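Local coordinates for protein 5'-deoxynucleotidase (Pyrococcus horikoshii, PDB 2CQZ) that probably removes the 5'-phosphate from 2'-deoxyribonucleoside 5'-monophosphates by metal-dependent hydrolysis, working as an HD-domain phosphohydrolase, at residues A[20-32]-A[135-149]. Residues are numbered along the deposited sequence; the frame is centred on the assembly and turned at random.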
loop_
_atom_site.group_PDB
_atom_site.type_symbol
_atom_site.label_atom_id
_atom_site.label_comp_id
_atom_site.label_asym_id
_atom_site.label_seq_id
_atom_site.Cartn_x
_atom_site.Cartn_y
_atom_site.Cartn_z
ATOM N N MET A 20 9.147 -1.893 -12.871
ATOM C CA MET A 20 7.950 -1.883 -13.704
ATOM C C MET A 20 7.410 -3.184 -14.311
ATOM O O MET A 20 6.195 -3.341 -14.415
ATOM C CB MET A 20 8.119 -0.828 -14.799
ATOM C CG MET A 20 8.448 0.578 -14.268
ATOM S SD MET A 20 7.088 1.438 -13.398
ATOM C CE MET A 20 6.134 2.098 -14.764
ATOM N N GLY A 21 8.277 -4.105 -14.723
ATOM C CA GLY A 21 7.787 -5.342 -15.311
ATOM C C GLY A 21 6.712 -5.994 -14.460
ATOM O O GLY A 21 5.672 -6.426 -14.959
ATOM N N TRP A 22 6.970 -6.053 -13.155
ATOM C CA TRP A 22 6.044 -6.638 -12.199
ATOM C C TRP A 22 4.680 -5.924 -12.219
ATOM O O TRP A 22 3.639 -6.580 -12.245
ATOM C CB TRP A 22 6.651 -6.571 -10.799
ATOM C CG TRP A 22 8.058 -7.145 -10.658
ATOM C CD1 TRP A 22 9.108 -6.567 -10.002
ATOM C CD2 TRP A 22 8.528 -8.431 -11.097
ATOM N NE1 TRP A 22 10.199 -7.405 -9.996
ATOM C CE2 TRP A 22 9.874 -8.555 -10.666
ATOM C CE3 TRP A 22 7.951 -9.488 -11.818
ATOM C CZ2 TRP A 22 10.649 -9.705 -10.927
ATOM C CZ3 TRP A 22 8.720 -10.627 -12.078
ATOM C CH2 TRP A 22 10.054 -10.723 -11.636
ATOM N N LEU A 23 4.677 -4.591 -12.194
ATOM C CA LEU A 23 3.420 -3.832 -12.227
ATOM C C LEU A 23 2.590 -4.176 -13.453
ATOM O O LEU A 23 1.383 -4.409 -13.369
ATOM C CB LEU A 23 3.673 -2.320 -12.246
ATOM C CG LEU A 23 3.983 -1.626 -10.918
ATOM C CD1 LEU A 23 4.105 -0.127 -11.144
ATOM C CD2 LEU A 23 2.872 -1.919 -9.917
ATOM N N ILE A 24 3.245 -4.189 -14.604
ATOM C CA ILE A 24 2.567 -4.506 -15.846
ATOM C C ILE A 24 1.939 -5.889 -15.763
ATOM O O ILE A 24 0.823 -6.091 -16.240
ATOM C CB ILE A 24 3.545 -4.397 -17.026
ATOM C CG1 ILE A 24 3.854 -2.911 -17.261
ATOM C CG2 ILE A 24 2.979 -5.082 -18.259
ATOM C CD1 ILE A 24 4.704 -2.645 -18.446
ATOM N N LYS A 25 2.649 -6.824 -15.138
ATOM C CA LYS A 25 2.147 -8.187 -14.960
ATOM C C LYS A 25 1.122 -8.284 -13.831
ATOM O O LYS A 25 0.687 -9.386 -13.486
ATOM C CB LYS A 25 3.289 -9.168 -14.656
ATOM C CG LYS A 25 4.251 -9.378 -15.805
ATOM C CD LYS A 25 3.519 -9.817 -17.061
ATOM C CE LYS A 25 4.489 -10.035 -18.215
ATOM N NZ LYS A 25 3.759 -10.463 -19.437
ATOM N N GLY A 26 0.759 -7.150 -13.237
ATOM C CA GLY A 26 -0.227 -7.183 -12.175
ATOM C C GLY A 26 0.228 -7.509 -10.773
ATOM O O GLY A 26 -0.609 -7.738 -9.895
ATOM N N VAL A 27 1.533 -7.585 -10.546
ATOM C CA VAL A 27 2.003 -7.844 -9.182
ATOM C C VAL A 27 1.791 -6.504 -8.499
ATOM O O VAL A 27 2.343 -5.485 -8.920
ATOM C CB VAL A 27 3.473 -8.233 -9.144
ATOM C CG1 VAL A 27 3.936 -8.388 -7.714
ATOM C CG2 VAL A 27 3.701 -9.540 -9.903
ATOM N N GLN A 28 0.945 -6.519 -7.470
ATOM C CA GLN A 28 0.535 -5.304 -6.759
ATOM C C GLN A 28 1.579 -4.534 -5.915
ATOM O O GLN A 28 1.673 -3.298 -6.054
ATOM C CB GLN A 28 -0.730 -5.600 -5.940
ATOM C CG GLN A 28 -1.891 -6.174 -6.792
ATOM C CD GLN A 28 -2.901 -5.143 -7.273
ATOM O OE1 GLN A 28 -2.574 -3.984 -7.582
ATOM N NE2 GLN A 28 -4.148 -5.575 -7.355
ATOM N N GLU A 29 2.357 -5.206 -5.057
ATOM C CA GLU A 29 3.396 -4.479 -4.284
ATOM C C GLU A 29 4.784 -4.864 -4.737
ATOM O O GLU A 29 5.514 -5.530 -4.006
ATOM C CB GLU A 29 3.302 -4.766 -2.794
ATOM C CG GLU A 29 1.973 -4.447 -2.155
ATOM C CD GLU A 29 2.126 -4.090 -0.683
ATOM O OE1 GLU A 29 1.079 -3.863 -0.050
ATOM O OE2 GLU A 29 3.273 -4.010 -0.163
ATOM N N PRO A 30 5.187 -4.412 -5.931
ATOM C CA PRO A 30 6.495 -4.721 -6.507
ATOM C C PRO A 30 7.669 -4.134 -5.774
ATOM O O PRO A 30 7.576 -3.072 -5.170
ATOM C CB PRO A 30 6.371 -4.193 -7.929
ATOM C CG PRO A 30 5.552 -2.983 -7.735
ATOM C CD PRO A 30 4.473 -3.435 -6.772
ATOM N N GLU A 31 8.770 -4.868 -5.831
ATOM C CA GLU A 31 10.014 -4.471 -5.229
ATOM C C GLU A 31 10.413 -3.145 -5.860
ATOM O O GLU A 31 9.890 -2.761 -6.915
ATOM C CB GLU A 31 11.075 -5.528 -5.530
ATOM C CG GLU A 31 11.068 -6.009 -6.986
ATOM C CD GLU A 31 12.379 -6.685 -7.418
ATOM O OE1 GLU A 31 13.289 -6.871 -6.566
ATOM O OE2 GLU A 31 12.489 -7.029 -8.621
ATOM N N SER A 32 11.322 -2.433 -5.209
ATOM C CA SER A 32 11.790 -1.186 -5.777
ATOM C C SER A 32 13.062 -1.535 -6.552
ATOM O O SER A 32 13.562 -2.669 -6.467
ATOM C CB SER A 32 12.108 -0.160 -4.679
ATOM O OG SER A 32 13.210 -0.571 -3.885
ATOM N N ALA A 135 10.514 -13.710 -9.489
ATOM C CA ALA A 135 9.319 -14.151 -10.191
ATOM C C ALA A 135 8.779 -15.377 -9.451
ATOM O O ALA A 135 7.568 -15.570 -9.314
ATOM C CB ALA A 135 9.670 -14.509 -11.619
ATOM N N TYR A 136 9.707 -16.200 -8.978
ATOM C CA TYR A 136 9.375 -17.392 -8.224
ATOM C C TYR A 136 8.531 -16.995 -7.018
ATOM O O TYR A 136 7.437 -17.528 -6.806
ATOM C CB TYR A 136 10.657 -18.066 -7.743
ATOM C CG TYR A 136 10.430 -19.202 -6.787
ATOM C CD1 TYR A 136 9.803 -20.376 -7.208
ATOM C CD2 TYR A 136 10.850 -19.113 -5.455
ATOM C CE1 TYR A 136 9.596 -21.448 -6.322
ATOM C CE2 TYR A 136 10.649 -20.176 -4.561
ATOM C CZ TYR A 136 10.018 -21.342 -5.007
ATOM O OH TYR A 136 9.795 -22.392 -4.142
ATOM N N GLN A 137 9.045 -16.048 -6.235
ATOM C CA GLN A 137 8.345 -15.587 -5.051
ATOM C C GLN A 137 6.978 -15.019 -5.369
ATOM O O GLN A 137 6.032 -15.267 -4.630
ATOM C CB GLN A 137 9.175 -14.544 -4.302
ATOM C CG GLN A 137 9.417 -14.909 -2.833
ATOM C CD GLN A 137 8.177 -14.732 -1.969
ATOM O OE1 GLN A 137 7.252 -14.006 -2.332
ATOM N NE2 GLN A 137 8.147 -15.416 -0.825
ATOM N N TYR A 138 6.854 -14.268 -6.461
ATOM C CA TYR A 138 5.555 -13.688 -6.794
ATOM C C TYR A 138 4.559 -14.707 -7.319
ATOM O O TYR A 138 3.369 -14.409 -7.442
ATOM C CB TYR A 138 5.685 -12.546 -7.819
ATOM C CG TYR A 138 6.339 -11.282 -7.294
ATOM C CD1 TYR A 138 6.072 -10.815 -5.999
ATOM C CD2 TYR A 138 7.240 -10.554 -8.091
ATOM C CE1 TYR A 138 6.685 -9.669 -5.504
ATOM C CE2 TYR A 138 7.866 -9.396 -7.604
ATOM C CZ TYR A 138 7.582 -8.967 -6.306
ATOM O OH TYR A 138 8.221 -7.871 -5.796
ATOM N N GLU A 139 5.039 -15.902 -7.653
ATOM C CA GLU A 139 4.146 -16.941 -8.153
ATOM C C GLU A 139 3.596 -17.654 -6.942
ATOM O O GLU A 139 2.451 -18.100 -6.938
ATOM C CB GLU A 139 4.885 -17.910 -9.079
ATOM C CG GLU A 139 5.243 -17.268 -10.412
ATOM C CD GLU A 139 5.954 -18.208 -11.379
ATOM O OE1 GLU A 139 6.880 -18.935 -10.937
ATOM O OE2 GLU A 139 5.592 -18.199 -12.584
ATOM N N LEU A 140 4.414 -17.738 -5.901
ATOM C CA LEU A 140 3.990 -18.357 -4.660
ATOM C C LEU A 140 2.905 -17.462 -4.075
ATOM O O LEU A 140 2.003 -17.940 -3.377
ATOM C CB LEU A 140 5.163 -18.472 -3.683
ATOM C CG LEU A 140 6.298 -19.436 -4.040
ATOM C CD1 LEU A 140 7.356 -19.391 -2.943
ATOM C CD2 LEU A 140 5.752 -20.844 -4.194
ATOM N N SER A 141 2.989 -16.166 -4.381
ATOM C CA SER A 141 2.008 -15.186 -3.908
ATOM C C SER A 141 0.722 -15.269 -4.724
ATOM O O SER A 141 -0.272 -14.609 -4.401
ATOM C CB SER A 141 2.570 -13.762 -3.988
ATOM O OG SER A 141 3.633 -13.574 -3.069
ATOM N N GLY A 142 0.738 -16.060 -5.792
ATOM C CA GLY A 142 -0.464 -16.208 -6.593
ATOM C C GLY A 142 -0.489 -15.650 -8.006
ATOM O O GLY A 142 -1.421 -15.939 -8.763
ATOM N N ASN A 143 0.509 -14.862 -8.392
ATOM C CA ASN A 143 0.489 -14.303 -9.735
ATOM C C ASN A 143 0.773 -15.405 -10.738
ATOM O O ASN A 143 1.775 -16.101 -10.638
ATOM C CB ASN A 143 1.521 -13.181 -9.884
ATOM C CG ASN A 143 1.271 -12.325 -11.119
ATOM O OD1 ASN A 143 1.819 -12.581 -12.193
ATOM N ND2 ASN A 143 0.457 -11.288 -10.964
ATOM N N LYS A 144 -0.095 -15.559 -11.724
ATOM C CA LYS A 144 0.124 -16.632 -12.676
ATOM C C LYS A 144 0.546 -16.260 -14.090
ATOM O O LYS A 144 0.392 -17.064 -15.011
ATOM C CB LYS A 144 -1.111 -17.519 -12.728
ATOM C CG LYS A 144 -2.344 -16.795 -13.136
ATOM C CD LYS A 144 -3.559 -17.676 -12.961
ATOM C CE LYS A 144 -3.750 -18.054 -11.505
ATOM N NZ LYS A 144 -5.096 -18.655 -11.311
ATOM N N ASN A 145 1.095 -15.065 -14.274
ATOM C CA ASN A 145 1.539 -14.672 -15.601
ATOM C C ASN A 145 2.963 -14.151 -15.650
ATOM O O ASN A 145 3.252 -13.171 -16.330
ATOM C CB ASN A 145 0.572 -13.651 -16.226
ATOM C CG ASN A 145 0.038 -12.663 -15.235
ATOM O OD1 ASN A 145 -1.155 -12.390 -15.189
ATOM N ND2 ASN A 145 0.919 -12.126 -14.418
ATOM N N LEU A 146 3.853 -14.833 -14.942
ATOM C CA LEU A 146 5.264 -14.463 -14.886
ATOM C C LEU A 146 6.088 -15.549 -15.573
ATOM O O LEU A 146 7.311 -15.605 -15.436
ATOM C CB LEU A 146 5.724 -14.343 -13.428
ATOM C CG LEU A 146 4.959 -13.399 -12.503
ATOM C CD1 LEU A 146 5.538 -13.494 -11.095
ATOM C CD2 LEU A 146 5.039 -11.974 -13.054
ATOM N N ASP A 147 5.398 -16.414 -16.302
ATOM C CA ASP A 147 6.015 -17.530 -17.004
ATOM C C ASP A 147 7.258 -17.164 -17.816
ATOM O O ASP A 147 8.306 -17.792 -17.674
ATOM C CB ASP A 147 4.978 -18.178 -17.918
ATOM C CG ASP A 147 5.156 -19.678 -18.026
ATOM O OD1 ASP A 147 5.054 -20.360 -16.982
ATOM O OD2 ASP A 147 5.399 -20.174 -19.151
ATOM N N GLU A 148 7.139 -16.150 -18.665
ATOM C CA GLU A 148 8.246 -15.713 -19.505
ATOM C C GLU A 148 9.552 -15.513 -18.753
ATOM O O GLU A 148 10.609 -15.950 -19.203
ATOM C CB GLU A 148 7.876 -14.422 -20.230
ATOM C CG GLU A 148 7.349 -13.321 -19.333
ATOM C CD GLU A 148 7.042 -12.051 -20.103
ATOM O OE1 GLU A 148 7.994 -11.410 -20.601
ATOM O OE2 GLU A 148 5.848 -11.697 -20.218
ATOM N N PHE A 149 9.481 -14.851 -17.607
ATOM C CA PHE A 149 10.666 -14.585 -16.801
ATOM C C PHE A 149 11.588 -15.792 -16.593
ATOM O O PHE A 149 12.781 -15.630 -16.336
ATOM C CB PHE A 149 10.235 -14.014 -15.453
ATOM C CG PHE A 149 9.571 -12.675 -15.556
ATOM C CD1 PHE A 149 10.334 -11.525 -15.733
ATOM C CD2 PHE A 149 8.187 -12.557 -15.488
ATOM C CE1 PHE A 149 9.734 -10.276 -15.836
ATOM C CE2 PHE A 149 7.574 -11.309 -15.592
ATOM C CZ PHE A 149 8.352 -10.165 -15.767
#
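Trp22 and Tyr138 form a T-shaped (edge-to-face) pair, part of an aromatic cluster with Phe149 in this all-helical HD-domain fold. The edge of Tyr138 points at the indole face, with planes at 73° and CE2 of Tyr138 3.7 Å from CD2 of Trp22. Phe149 turns a face to CZ3 of Trp22, its ring inclined 38° to the indole. CG1 of Val27, anti to its backbone N (chi1 176°), sits over the centre of the Tyr138 ring as a CH-pi contact, 3.6 Å from the centroid. The Glu31 backbone N donates to Tyr138 OH at 3.1 Å. Beside the cluster, Lys25 O lies just past helix 20-24, at the Schellman turn where Gly26 takes positive phi, and accepts from Asn145 ND2 at 2.9 Å on an in-plane lone pair and from Asn143 ND2 at 3.2 Å from a tilted direction. Further out, Trp22 NE1 meets Glu31 OE2 at 2.7 Å, nearly straight and in the ring plane, which helps set the indole's rotation. With the indole cut back to an alanine, Tyr138 and Phe149 would probably lose the surface between them and Glu31 OE2 its N-H donor. The Glu31 side chain lies about 8 Å from the bound nickel ion, and its OE2 also pairs with Arg19 NE.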